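Local coordinates for protein Exo beta-1,2-glucooligosaccharide sophorohydrolase (non-reducing end) (Parabacteroides distasonis ATCC 8503, PDB 5Z06) that hydrolyses linear beta-1,2-glucan and beta-1,2-glucooligosaccharides of four or more units, releasing the disaccharide sophorose from the non-reducing end of the chain, at residues Y299-A303 / E346-R350; E304-A310 / I321-S326; H547-D551 / I697-Q701; F557-Q561 / F620-P624. One frame throughout, in Å; residues are numbered along the deposited sequence.

How the contacts relate
All four contacts lie in the helical part of the enzyme, as two touching pairs. Contacts 1 and 2 share the loop that follows helix 284-297 and meet through Tyr299 packing on Ala310 and a weak hydrogen bond from Arg350 to Gly308 O; contacts 3 and 4 meet where His547 stacks on Phe557. Contact 2 is fully buried and relies on backbone and serine hydrogen bonds, with a glutamate carboxylate bracing the loop. Contact 4, also buried, joins amide groups to a tyrosine. Contact 1, partly buried, uses a charged guanidinium on an indole, while contact 3, the farthest of the four from the chain's centre, combines a buried Phe549-isoleucine cluster with an exposed glutamine and a bridging water.

Contact 1 of 4, residues Y299-A303 / E346-R350; sequences YWEGA and EGVQR
Trp300 lays one face of its indole under the flat guanidinium of Arg350, the group centres 4.2 Å apart and the planes inclined by only 12°. The cation sits off-centre: Arg350 CZ is 4.2 Å from the centroid of the six-membered ring of Trp300, 34° from its normal. Segment 346-350 is part of helix 344-360, whereas 299-303 is irregular, with a type I beta turn from Trp300 to Ala303 closed by Ala303 N to Trp300 O at 3.1 Å. The backbones stay apart, the nearest CA atoms being those of Trp300 and Arg350 at 8.6 Å, so long side chains bridge the gap. Arg350 (chi1 t, chi2 and chi3 p) curls over the ring and donates from NH1 to Tyr299 O at 2.6 Å and from NH2 to Trp300 O at 2.8 Å, which fixes the guanidinium to two successive carbonyls. With chi1 t, Trp300 reaches back to the helix, its CZ2 3.8 Å from Glu346 CB and CH2 3.5 Å from Glu346 O at the ring edge. A water accepts from Trp300 NE1 (3.0 Å) and donates to Glu346 OE2 (2.6 Å), while Glu346 OE1 bonds to Thr343 N. Phe296 and Ile333 pack on the indole. This cation-pi stack with paired carbonyl hydrogen bonds ties the loop after helix 284-297 to helix 344-360, in a domain consistent with an (alpha/alpha)6 barrel.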
loop_
_atom_site.group_PDB
_atom_site.type_symbol
_atom_site.label_atom_id
_atom_site.label_comp_id
_atom_site.label_asym_id
_atom_site.label_seq_id
_atom_site.Cartn_x
_atom_site.Cartn_y
_atom_site.Cartn_z
ATOM N N TYR A 299 2.871 -6.317 -9.325
ATOM C CA TYR A 299 2.789 -7.776 -9.318
ATOM C C TYR A 299 3.732 -8.371 -10.339
ATOM O O TYR A 299 4.008 -9.562 -10.301
ATOM C CB TYR A 299 1.351 -8.207 -9.617
ATOM C CG TYR A 299 0.449 -7.552 -8.650
ATOM C CD1 TYR A 299 0.241 -8.095 -7.402
ATOM C CD2 TYR A 299 -0.140 -6.323 -8.947
ATOM C CE1 TYR A 299 -0.556 -7.456 -6.466
ATOM C CE2 TYR A 299 -0.915 -5.669 -8.024
ATOM C CZ TYR A 299 -1.116 -6.224 -6.789
ATOM O OH TYR A 299 -1.909 -5.557 -5.917
ATOM N N TRP A 300 4.199 -7.541 -11.273
ATOM C CA TRP A 300 5.156 -7.981 -12.248
ATOM C C TRP A 300 6.587 -7.707 -11.767
ATOM O O TRP A 300 7.167 -8.549 -11.100
ATOM C CB TRP A 300 4.837 -7.367 -13.604
ATOM C CG TRP A 300 5.646 -8.026 -14.654
ATOM C CD1 TRP A 300 6.634 -7.476 -15.396
ATOM C CD2 TRP A 300 5.548 -9.393 -15.045
ATOM N NE1 TRP A 300 7.147 -8.410 -16.259
ATOM C CE2 TRP A 300 6.508 -9.605 -16.049
ATOM C CE3 TRP A 300 4.725 -10.461 -14.652
ATOM C CZ2 TRP A 300 6.678 -10.845 -16.666
ATOM C CZ3 TRP A 300 4.886 -11.683 -15.264
ATOM C CH2 TRP A 300 5.855 -11.864 -16.269
ATOM N N GLU A 301 7.159 -6.552 -12.079
ATOM C CA GLU A 301 8.495 -6.233 -11.622
ATOM C C GLU A 301 8.572 -6.108 -10.107
ATOM O O GLU A 301 9.627 -6.324 -9.510
ATOM C CB GLU A 301 8.964 -4.940 -12.281
ATOM C CG GLU A 301 8.252 -3.705 -11.783
ATOM C CD GLU A 301 8.542 -2.498 -12.625
ATOM O OE1 GLU A 301 8.021 -2.409 -13.751
ATOM O OE2 GLU A 301 9.264 -1.620 -12.112
ATOM N N GLY A 302 7.457 -5.741 -9.485
ATOM C CA GLY A 302 7.399 -5.656 -8.048
ATOM C C GLY A 302 7.228 -6.967 -7.312
ATOM O O GLY A 302 7.216 -6.978 -6.068
ATOM N N ALA A 303 7.056 -8.072 -8.030
ATOM C CA ALA A 303 6.846 -9.347 -7.360
ATOM C C ALA A 303 8.072 -9.734 -6.554
ATOM O O ALA A 303 9.203 -9.386 -6.905
ATOM C CB ALA A 303 6.537 -10.447 -8.354
ATOM N N GLU A 346 6.252 -14.558 -21.341
ATOM C CA GLU A 346 6.671 -13.972 -20.068
ATOM C C GLU A 346 5.695 -14.421 -18.966
ATOM O O GLU A 346 6.120 -14.906 -17.938
ATOM C CB GLU A 346 6.682 -12.444 -20.122
ATOM C CG GLU A 346 7.877 -11.810 -20.815
ATOM C CD GLU A 346 7.788 -10.281 -20.800
ATOM O OE1 GLU A 346 6.948 -9.690 -21.536
ATOM O OE2 GLU A 346 8.545 -9.664 -20.021
ATOM N N GLY A 347 4.399 -14.254 -19.226
ATOM C CA GLY A 347 3.340 -14.660 -18.334
ATOM C C GLY A 347 3.407 -16.128 -17.954
ATOM O O GLY A 347 3.320 -16.491 -16.782
ATOM N N VAL A 348 3.580 -16.962 -18.970
ATOM C CA VAL A 348 3.728 -18.389 -18.793
ATOM C C VAL A 348 4.919 -18.701 -17.897
ATOM O O VAL A 348 4.798 -19.511 -16.971
ATOM C CB VAL A 348 3.808 -19.120 -20.169
ATOM C CG1 VAL A 348 4.247 -20.574 -20.010
ATOM C CG2 VAL A 348 2.449 -19.082 -20.862
ATOM N N GLN A 349 6.050 -18.041 -18.135
ATOM C CA GLN A 349 7.245 -18.261 -17.297
ATOM C C GLN A 349 6.978 -17.879 -15.856
ATOM O O GLN A 349 7.314 -18.625 -14.940
ATOM C CB GLN A 349 8.473 -17.495 -17.817
ATOM C CG GLN A 349 9.146 -18.139 -19.020
ATOM C CD GLN A 349 9.279 -19.653 -18.848
ATOM O OE1 GLN A 349 8.770 -20.406 -19.667
ATOM N NE2 GLN A 349 9.916 -20.101 -17.750
ATOM N N ARG A 350 6.352 -16.722 -15.665
ATOM C CA ARG A 350 5.947 -16.310 -14.334
ATOM C C ARG A 350 5.055 -17.374 -13.660
ATOM O O ARG A 350 5.254 -17.705 -12.510
ATOM C CB ARG A 350 5.226 -14.969 -14.364
ATOM C CG ARG A 350 4.569 -14.595 -13.037
ATOM C CD ARG A 350 5.570 -14.495 -11.903
ATOM N NE ARG A 350 6.475 -13.397 -12.158
ATOM C CZ ARG A 350 6.301 -12.140 -11.754
ATOM N NH1 ARG A 350 5.256 -11.785 -11.019
ATOM N NH2 ARG A 350 7.186 -11.211 -12.115
HETATM O O HOH W 1 8.953 -7.604 -18.458
#

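Contact 2 of 4, residues E304-A310 / I321-S326; sequences EPNSGLA and IATGAS
At the start of 304-310, Glu304 places its CB 3.3 Å from Ile321 CG2, and its carboxylate folds forward over the next residues, tying the turn together. Glu304 OE2 accepts from Asn306 ND2 (2.7 Å) and Asn306 N (3.0 Å); Glu304 OE1 accepts from Ser307 N (2.6 Å) and Ser307 OG (2.5 Å). Residues 305-307 have helical backbone angles. Ser307, chi1 p, forms an ST turn, its OG accepting from Leu309 N at 3.1 Å. Gly308 takes positive phi (78°), and Leu309 then runs extended, its O receiving Glu304 N at 2.9 Å and its CD1 meeting Ile321 CD1 at 3.7 Å. The CA atoms of Ala310, also extended, and Ser326 are 4.6 Å apart; Ala310 N donates to Ser326 OG (2.9 Å), and Ala310 O receives Ala322 N (2.8 Å) and a CA-H...O contact from Ile321 CA (3.1 Å). The loop thus joins strand 320-322, paired with strand 371-373, and helix 323-338, which follows it in what is probably an (alpha/alpha)6-barrel domain. Ser326 OG (chi1 m) donates back to the N-cap carbonyl, Ala322 O, at 2.6 Å while accepting from Ala310 N, so buried polar groups of loop, strand and first helical turn satisfy one another.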
loop_
_atom_site.group_PDB
_atom_site.type_symbol
_atom_site.label_atom_id
_atom_site.label_comp_id
_atom_site.label_asym_id
_atom_site.label_seq_id
_atom_site.Cartn_x
_atom_site.Cartn_y
_atom_site.Cartn_z
ATOM N N GLU A 304 7.829 -10.423 -5.444
ATOM C CA GLU A 304 8.882 -11.142 -4.751
ATOM C C GLU A 304 9.452 -12.077 -5.819
ATOM O O GLU A 304 8.696 -12.867 -6.373
ATOM C CB GLU A 304 8.285 -11.890 -3.544
ATOM C CG GLU A 304 9.265 -12.555 -2.610
ATOM C CD GLU A 304 10.029 -13.659 -3.269
ATOM O OE1 GLU A 304 9.375 -14.616 -3.762
ATOM O OE2 GLU A 304 11.279 -13.560 -3.320
ATOM N N PRO A 305 10.763 -11.944 -6.156
ATOM C CA PRO A 305 11.327 -12.628 -7.346
ATOM C C PRO A 305 11.382 -14.151 -7.283
ATOM O O PRO A 305 11.339 -14.789 -8.314
ATOM C CB PRO A 305 12.743 -12.040 -7.477
ATOM C CG PRO A 305 13.061 -11.490 -6.132
ATOM C CD PRO A 305 11.759 -11.055 -5.526
ATOM N N ASN A 306 11.451 -14.745 -6.102
ATOM C CA ASN A 306 11.615 -16.204 -6.034
ATOM C C ASN A 306 10.283 -16.863 -6.303
ATOM O O ASN A 306 10.190 -17.755 -7.125
ATOM C CB ASN A 306 12.231 -16.629 -4.706
ATOM C CG ASN A 306 13.596 -16.000 -4.479
ATOM O OD1 ASN A 306 14.624 -16.597 -4.781
ATOM N ND2 ASN A 306 13.608 -14.771 -3.981
ATOM N N SER A 307 9.234 -16.344 -5.677
ATOM C CA SER A 307 7.864 -16.872 -5.834
ATOM C C SER A 307 7.142 -16.347 -7.063
ATOM O O SER A 307 6.253 -17.015 -7.596
ATOM C CB SER A 307 7.013 -16.509 -4.611
ATOM O OG SER A 307 6.981 -15.099 -4.425
ATOM N N GLY A 308 7.483 -15.137 -7.484
ATOM C CA GLY A 308 6.701 -14.456 -8.509
ATOM C C GLY A 308 5.403 -13.847 -7.980
ATOM O O GLY A 308 4.607 -13.326 -8.742
ATOM N N LEU A 309 5.225 -13.857 -6.663
ATOM C CA LEU A 309 3.978 -13.495 -6.048
ATOM C C LEU A 309 4.038 -12.127 -5.384
ATOM O O LEU A 309 5.088 -11.463 -5.347
ATOM C CB LEU A 309 3.583 -14.592 -5.074
ATOM C CG LEU A 309 3.065 -15.869 -5.758
ATOM C CD1 LEU A 309 2.576 -16.805 -4.667
ATOM C CD2 LEU A 309 1.972 -15.632 -6.782
ATOM N N ALA A 310 2.883 -11.703 -4.892
ATOM C CA ALA A 310 2.681 -10.335 -4.491
ATOM C C ALA A 310 3.152 -10.101 -3.092
ATOM O O ALA A 310 2.747 -10.788 -2.173
ATOM C CB ALA A 310 1.218 -9.948 -4.600
ATOM N N ILE A 321 5.274 -12.656 0.856
ATOM C CA ILE A 321 4.145 -12.519 -0.051
ATOM C C ILE A 321 2.843 -12.736 0.672
ATOM O O ILE A 321 2.780 -13.411 1.694
ATOM C CB ILE A 321 4.273 -13.379 -1.320
ATOM C CG1 ILE A 321 4.261 -14.883 -1.048
ATOM C CG2 ILE A 321 5.511 -12.963 -2.076
ATOM C CD1 ILE A 321 2.905 -15.523 -1.219
ATOM N N ALA A 322 1.821 -12.057 0.178
ATOM C CA ALA A 322 0.470 -12.168 0.707
ATOM C C ALA A 322 -0.282 -12.997 -0.324
ATOM O O ALA A 322 -0.279 -12.671 -1.505
ATOM C CB ALA A 322 -0.160 -10.801 0.867
ATOM N N THR A 323 -0.890 -14.087 0.124
ATOM C CA THR A 323 -1.491 -15.023 -0.787
ATOM C C THR A 323 -2.768 -14.514 -1.403
ATOM O O THR A 323 -3.021 -14.792 -2.564
ATOM C CB THR A 323 -1.765 -16.341 -0.067
ATOM O OG1 THR A 323 -2.464 -16.048 1.133
ATOM C CG2 THR A 323 -0.446 -17.008 0.251
ATOM N N GLY A 324 -3.586 -13.780 -0.649
ATOM C CA GLY A 324 -4.793 -13.175 -1.242
ATOM C C GLY A 324 -4.497 -12.121 -2.297
ATOM O O GLY A 324 -5.042 -12.164 -3.403
ATOM N N ALA A 325 -3.622 -11.182 -1.950
ATOM C CA ALA A 325 -3.142 -10.191 -2.886
ATOM C C ALA A 325 -2.498 -10.842 -4.094
ATOM O O ALA A 325 -2.532 -10.315 -5.206
ATOM C CB ALA A 325 -2.130 -9.309 -2.187
ATOM N N SER A 326 -1.874 -11.985 -3.864
ATOM C CA SER A 326 -1.234 -12.725 -4.928
ATOM C C SER A 326 -2.227 -13.274 -5.902
ATOM O O SER A 326 -1.990 -13.263 -7.107
ATOM C CB SER A 326 -0.356 -13.841 -4.361
ATOM O OG SER A 326 0.783 -13.277 -3.761
#

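Contact 3 of 4, residues H547-D551 / I697-Q701; sequences HKFTD and IQKIQ
One direct hydrogen bond spans the contact, from Thr550 N to Gln701 OE1 at 3.0 Å. Gln701, in helix 691-702, extends its side chain with chi1 m and chi2 t to reach the irregular segment 547-551, where Phe549 and Thr550 have extended backbones. A water adds a second bridge: it donates to Gln701 OE1 at 2.8 Å and lies 2.7 Å from Thr550 OG1, to which it is also hydrogen-bonded. Thr550 OG1 has a further partner in Asn555 ND2. The contact fastens the C-terminal helix of the modelled chain to the loop that leads into helix 556-573, within a helical domain whose 6-hairpin clan is consistent with an (alpha/alpha)6 barrel. Apolar packing lies beside the polar link. The closest CA atoms are those of Phe549 and Ile697, 7.0 Å apart. Phe549, chi1 t, directs its ring to the helix so that its CD1 lies 3.9 Å from Ile697 CD1 and its CE1 3.6 Å from Ile700 CG2, the latter at the ring edge. Ile697 and Ile700, both chi1 m, stand three residues apart on the helix. Met471 touches both Phe549 and Ile700, and Tyr486 meets the Phe549 ring at a steep angle.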
loop_
_atom_site.group_PDB
_atom_site.type_symbol
_atom_site.label_atom_id
_atom_site.label_comp_id
_atom_site.label_asym_id
_atom_site.label_seq_id
_atom_site.Cartn_x
_atom_site.Cartn_y
_atom_site.Cartn_z
ATOM N N HIS A 547 -22.763 -10.175 -11.729
ATOM C CA HIS A 547 -23.885 -10.230 -12.668
ATOM C C HIS A 547 -24.470 -11.641 -12.729
ATOM O O HIS A 547 -25.627 -11.800 -13.048
ATOM C CB HIS A 547 -23.462 -9.918 -14.119
ATOM C CG HIS A 547 -22.936 -8.529 -14.359
ATOM N ND1 HIS A 547 -23.764 -7.447 -14.565
ATOM C CD2 HIS A 547 -21.670 -8.063 -14.517
ATOM C CE1 HIS A 547 -23.035 -6.369 -14.803
ATOM N NE2 HIS A 547 -21.760 -6.712 -14.763
ATOM N N LYS A 548 -23.657 -12.666 -12.497
ATOM C CA LYS A 548 -24.056 -14.044 -12.764
ATOM C C LYS A 548 -24.161 -14.838 -11.502
ATOM O O LYS A 548 -24.067 -16.062 -11.530
ATOM C CB LYS A 548 -23.065 -14.703 -13.714
ATOM C CG LYS A 548 -23.003 -14.022 -15.074
ATOM C CD LYS A 548 -21.882 -14.644 -15.874
ATOM C CE LYS A 548 -21.833 -14.152 -17.310
ATOM N NZ LYS A 548 -20.738 -14.921 -17.979
ATOM N N PHE A 549 -24.351 -14.145 -10.388
ATOM C CA PHE A 549 -24.685 -14.818 -9.180
ATOM C C PHE A 549 -25.778 -14.064 -8.499
ATOM O O PHE A 549 -25.660 -12.857 -8.226
ATOM C CB PHE A 549 -23.522 -14.999 -8.235
ATOM C CG PHE A 549 -23.930 -15.669 -6.973
ATOM C CD1 PHE A 549 -24.468 -16.950 -7.013
ATOM C CD2 PHE A 549 -23.836 -15.022 -5.764
ATOM C CE1 PHE A 549 -24.895 -17.583 -5.857
ATOM C CE2 PHE A 549 -24.257 -15.647 -4.604
ATOM C CZ PHE A 549 -24.795 -16.928 -4.648
ATOM N N THR A 550 -26.837 -14.819 -8.239
ATOM C CA THR A 550 -28.029 -14.349 -7.608
ATOM C C THR A 550 -28.410 -15.401 -6.612
ATOM O O THR A 550 -28.574 -16.546 -6.974
ATOM C CB THR A 550 -29.116 -14.193 -8.674
ATOM O OG1 THR A 550 -28.579 -13.416 -9.735
ATOM C CG2 THR A 550 -30.341 -13.510 -8.126
ATOM N N ASP A 551 -28.490 -15.023 -5.343
ATOM C CA ASP A 551 -28.984 -15.908 -4.284
ATOM C C ASP A 551 -30.475 -15.609 -4.067
ATOM O O ASP A 551 -31.093 -14.904 -4.887
ATOM C CB ASP A 551 -28.118 -15.792 -3.012
ATOM C CG ASP A 551 -28.200 -14.430 -2.318
ATOM O OD1 ASP A 551 -29.076 -13.586 -2.596
ATOM O OD2 ASP A 551 -27.347 -14.207 -1.462
ATOM N N ILE A 697 -21.983 -22.665 -8.552
ATOM C CA ILE A 697 -22.988 -21.626 -8.752
ATOM C C ILE A 697 -24.352 -22.259 -8.963
ATOM O O ILE A 697 -25.340 -21.829 -8.347
ATOM C CB ILE A 697 -22.651 -20.743 -9.976
ATOM C CG1 ILE A 697 -21.385 -19.901 -9.716
ATOM C CG2 ILE A 697 -23.823 -19.850 -10.384
ATOM C CD1 ILE A 697 -21.549 -18.738 -8.780
ATOM N N GLN A 698 -24.404 -23.255 -9.855
ATOM C CA GLN A 698 -25.647 -24.000 -10.107
ATOM C C GLN A 698 -26.200 -24.512 -8.792
ATOM O O GLN A 698 -27.367 -24.300 -8.475
ATOM C CB GLN A 698 -25.431 -25.204 -11.028
ATOM C CG GLN A 698 -25.260 -24.885 -12.499
ATOM C CD GLN A 698 -24.911 -26.126 -13.334
ATOM O OE1 GLN A 698 -25.009 -27.276 -12.862
ATOM N NE2 GLN A 698 -24.492 -25.896 -14.581
ATOM N N LYS A 699 -25.342 -25.181 -8.033
ATOM C CA LYS A 699 -25.751 -25.774 -6.771
ATOM C C LYS A 699 -26.296 -24.733 -5.818
ATOM O O LYS A 699 -27.284 -24.988 -5.143
ATOM C CB LYS A 699 -24.599 -26.510 -6.094
ATOM C CG LYS A 699 -24.210 -27.810 -6.755
ATOM C CD LYS A 699 -23.027 -28.412 -6.017
ATOM C CE LYS A 699 -22.574 -29.689 -6.681
ATOM N NZ LYS A 699 -21.413 -30.196 -5.920
ATOM N N ILE A 700 -25.651 -23.570 -5.743
ATOM C CA ILE A 700 -26.077 -22.570 -4.772
ATOM C C ILE A 700 -27.396 -21.985 -5.229
ATOM O O ILE A 700 -28.323 -21.863 -4.434
ATOM C CB ILE A 700 -25.037 -21.459 -4.550
ATOM C CG1 ILE A 700 -23.786 -22.034 -3.883
ATOM C CG2 ILE A 700 -25.620 -20.376 -3.648
ATOM C CD1 ILE A 700 -22.548 -21.178 -4.047
ATOM N N GLN A 701 -27.471 -21.641 -6.504
ATOM C CA GLN A 701 -28.679 -21.031 -7.071
ATOM C C GLN A 701 -29.883 -21.970 -7.141
ATOM O O GLN A 701 -31.004 -21.502 -7.227
ATOM C CB GLN A 701 -28.382 -20.461 -8.457
ATOM C CG GLN A 701 -27.375 -19.309 -8.419
ATOM C CD GLN A 701 -27.271 -18.564 -9.720
ATOM O OE1 GLN A 701 -26.965 -17.376 -9.739
ATOM N NE2 GLN A 701 -27.513 -19.259 -10.818
HETATM O O HOH W 2 -27.741 -15.349 -11.446
#

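Contact 4 of 4, residues F557-Q561 / F620-P624; sequences FENNQ and FPYTP
Gln561 NE2 donates to Tyr622 O at 2.8 Å in a nearly straight hydrogen bond, and one residue earlier Asn560 ND2 donates to Tyr622 OH at 2.9 Å. The side-chain amides of two consecutive residues of helix 556-573, Gln561 extended and Asn560 with chi1 m, therefore hold both the backbone and the far end of a single tyrosine. The hydroxyl of Tyr622 is also hydrogen-bonded to Ile537 O. The approach is tight, with 4.8 Å between the CA atoms of Gln561 and Tyr622. Segment 620-624 is irregular, with Thr623 at the N-cap of helix 624-636, so the contact joins two helices of a domain consistent with an (alpha/alpha)6 barrel. Tyr622, chi1 m, lays a ring face over Asn560 C. Phe557, chi1 t, lies one helical turn before Gln561. Its ring is inclined to that of Tyr622 by 26°, centroids 5.5 Å apart, slid so far that they barely overlap; the nearest atoms are Phe557 CE1 and Tyr622 CD1 at 3.6 Å. At its edge, Phe557 CE1 reaches Pro621 O at 3.3 Å. Met674 packs against Pro621 and Tyr622. Both polar ends of the buried Tyr622 are satisfied, which probably holds its ring in one orientation.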
loop_
_atom_site.group_PDB
_atom_site.type_symbol
_atom_site.label_atom_id
_atom_site.label_comp_id
_atom_site.label_asym_id
_atom_site.label_seq_id
_atom_site.Cartn_x
_atom_site.Cartn_y
_atom_site.Cartn_z
ATOM N N PHE A 557 -24.369 -8.156 -8.655
ATOM C CA PHE A 557 -23.974 -6.964 -9.364
ATOM C C PHE A 557 -24.886 -5.815 -8.925
ATOM O O PHE A 557 -24.410 -4.725 -8.670
ATOM C CB PHE A 557 -24.085 -7.093 -10.874
ATOM C CG PHE A 557 -23.722 -5.827 -11.582
ATOM C CD1 PHE A 557 -22.378 -5.483 -11.749
ATOM C CD2 PHE A 557 -24.700 -4.927 -11.990
ATOM C CE1 PHE A 557 -22.031 -4.291 -12.359
ATOM C CE2 PHE A 557 -24.353 -3.730 -12.606
ATOM C CZ PHE A 557 -23.023 -3.412 -12.791
ATOM N N GLU A 558 -26.193 -6.065 -8.917
ATOM C CA GLU A 558 -27.181 -5.066 -8.536
ATOM C C GLU A 558 -26.909 -4.529 -7.144
ATOM O O GLU A 558 -26.904 -3.319 -6.926
ATOM C CB GLU A 558 -28.588 -5.669 -8.572
ATOM C CG GLU A 558 -29.713 -4.740 -8.118
ATOM C CD GLU A 558 -30.929 -5.519 -7.671
ATOM O OE1 GLU A 558 -31.773 -5.835 -8.532
ATOM O OE2 GLU A 558 -31.035 -5.834 -6.451
ATOM N N ASN A 559 -26.690 -5.440 -6.212
ATOM C CA ASN A 559 -26.510 -5.070 -4.818
ATOM C C ASN A 559 -25.143 -4.414 -4.550
ATOM O O ASN A 559 -25.059 -3.415 -3.837
ATOM C CB ASN A 559 -26.672 -6.286 -3.916
ATOM C CG ASN A 559 -27.054 -5.893 -2.501
ATOM O OD1 ASN A 559 -28.143 -5.358 -2.268
ATOM N ND2 ASN A 559 -26.151 -6.115 -1.560
ATOM N N ASN A 560 -24.084 -5.002 -5.113
ATOM C CA ASN A 560 -22.737 -4.447 -5.023
ATOM C C ASN A 560 -22.717 -3.044 -5.613
ATOM O O ASN A 560 -22.164 -2.124 -5.020
ATOM C CB ASN A 560 -21.717 -5.321 -5.770
ATOM C CG ASN A 560 -21.443 -6.633 -5.074
ATOM O OD1 ASN A 560 -22.006 -6.928 -4.013
ATOM N ND2 ASN A 560 -20.590 -7.444 -5.683
ATOM N N GLN A 561 -23.338 -2.888 -6.775
ATOM C CA GLN A 561 -23.361 -1.593 -7.444
ATOM C C GLN A 561 -24.012 -0.540 -6.557
ATOM O O GLN A 561 -23.547 0.592 -6.502
ATOM C CB GLN A 561 -24.075 -1.690 -8.779
ATOM C CG GLN A 561 -24.190 -0.387 -9.555
ATOM C CD GLN A 561 -25.013 -0.563 -10.798
ATOM O OE1 GLN A 561 -26.161 -1.000 -10.723
ATOM N NE2 GLN A 561 -24.441 -0.236 -11.945
ATOM N N PHE A 620 -14.916 0.188 -10.845
ATOM C CA PHE A 620 -15.218 0.435 -12.250
ATOM C C PHE A 620 -16.415 -0.302 -12.866
ATOM O O PHE A 620 -17.298 0.348 -13.436
ATOM C CB PHE A 620 -13.982 0.225 -13.139
ATOM C CG PHE A 620 -13.497 1.482 -13.734
ATOM C CD1 PHE A 620 -14.138 2.003 -14.836
ATOM C CD2 PHE A 620 -12.480 2.212 -13.127
ATOM C CE1 PHE A 620 -13.750 3.214 -15.371
ATOM C CE2 PHE A 620 -12.077 3.418 -13.654
ATOM C CZ PHE A 620 -12.714 3.917 -14.772
ATOM N N PRO A 621 -16.480 -1.635 -12.735
ATOM C CA PRO A 621 -17.578 -2.351 -13.428
ATOM C C PRO A 621 -18.950 -1.986 -12.930
ATOM O O PRO A 621 -19.904 -2.143 -13.653
ATOM C CB PRO A 621 -17.309 -3.818 -13.126
ATOM C CG PRO A 621 -15.967 -3.880 -12.538
ATOM C CD PRO A 621 -15.614 -2.543 -11.987
ATOM N N TYR A 622 -19.022 -1.532 -11.681
ATOM C CA TYR A 622 -20.246 -1.117 -11.069
ATOM C C TYR A 622 -20.638 0.307 -11.403
ATOM O O TYR A 622 -21.785 0.580 -11.698
ATOM C CB TYR A 622 -20.109 -1.206 -9.575
ATOM C CG TYR A 622 -19.708 -2.553 -9.080
ATOM C CD1 TYR A 622 -20.586 -3.634 -9.160
ATOM C CD2 TYR A 622 -18.464 -2.760 -8.503
ATOM C CE1 TYR A 622 -20.219 -4.876 -8.695
ATOM C CE2 TYR A 622 -18.110 -3.991 -8.007
ATOM C CZ TYR A 622 -18.992 -5.052 -8.105
ATOM O OH TYR A 622 -18.660 -6.298 -7.591
ATOM N N THR A 623 -19.681 1.226 -11.326
ATOM C CA THR A 623 -19.978 2.651 -11.419
ATOM C C THR A 623 -18.925 3.264 -12.332
ATOM O O THR A 623 -18.070 4.021 -11.880
ATOM C CB THR A 623 -19.933 3.286 -10.020
ATOM O OG1 THR A 623 -18.664 2.999 -9.402
ATOM C CG2 THR A 623 -21.042 2.735 -9.154
ATOM N N PRO A 624 -18.975 2.911 -13.625
ATOM C CA PRO A 624 -17.860 3.296 -14.493
ATOM C C PRO A 624 -17.616 4.787 -14.583
ATOM O O PRO A 624 -16.469 5.225 -14.561
ATOM C CB PRO A 624 -18.237 2.729 -15.873
ATOM C CG PRO A 624 -19.523 2.007 -15.721
ATOM C CD PRO A 624 -19.938 2.007 -14.283
#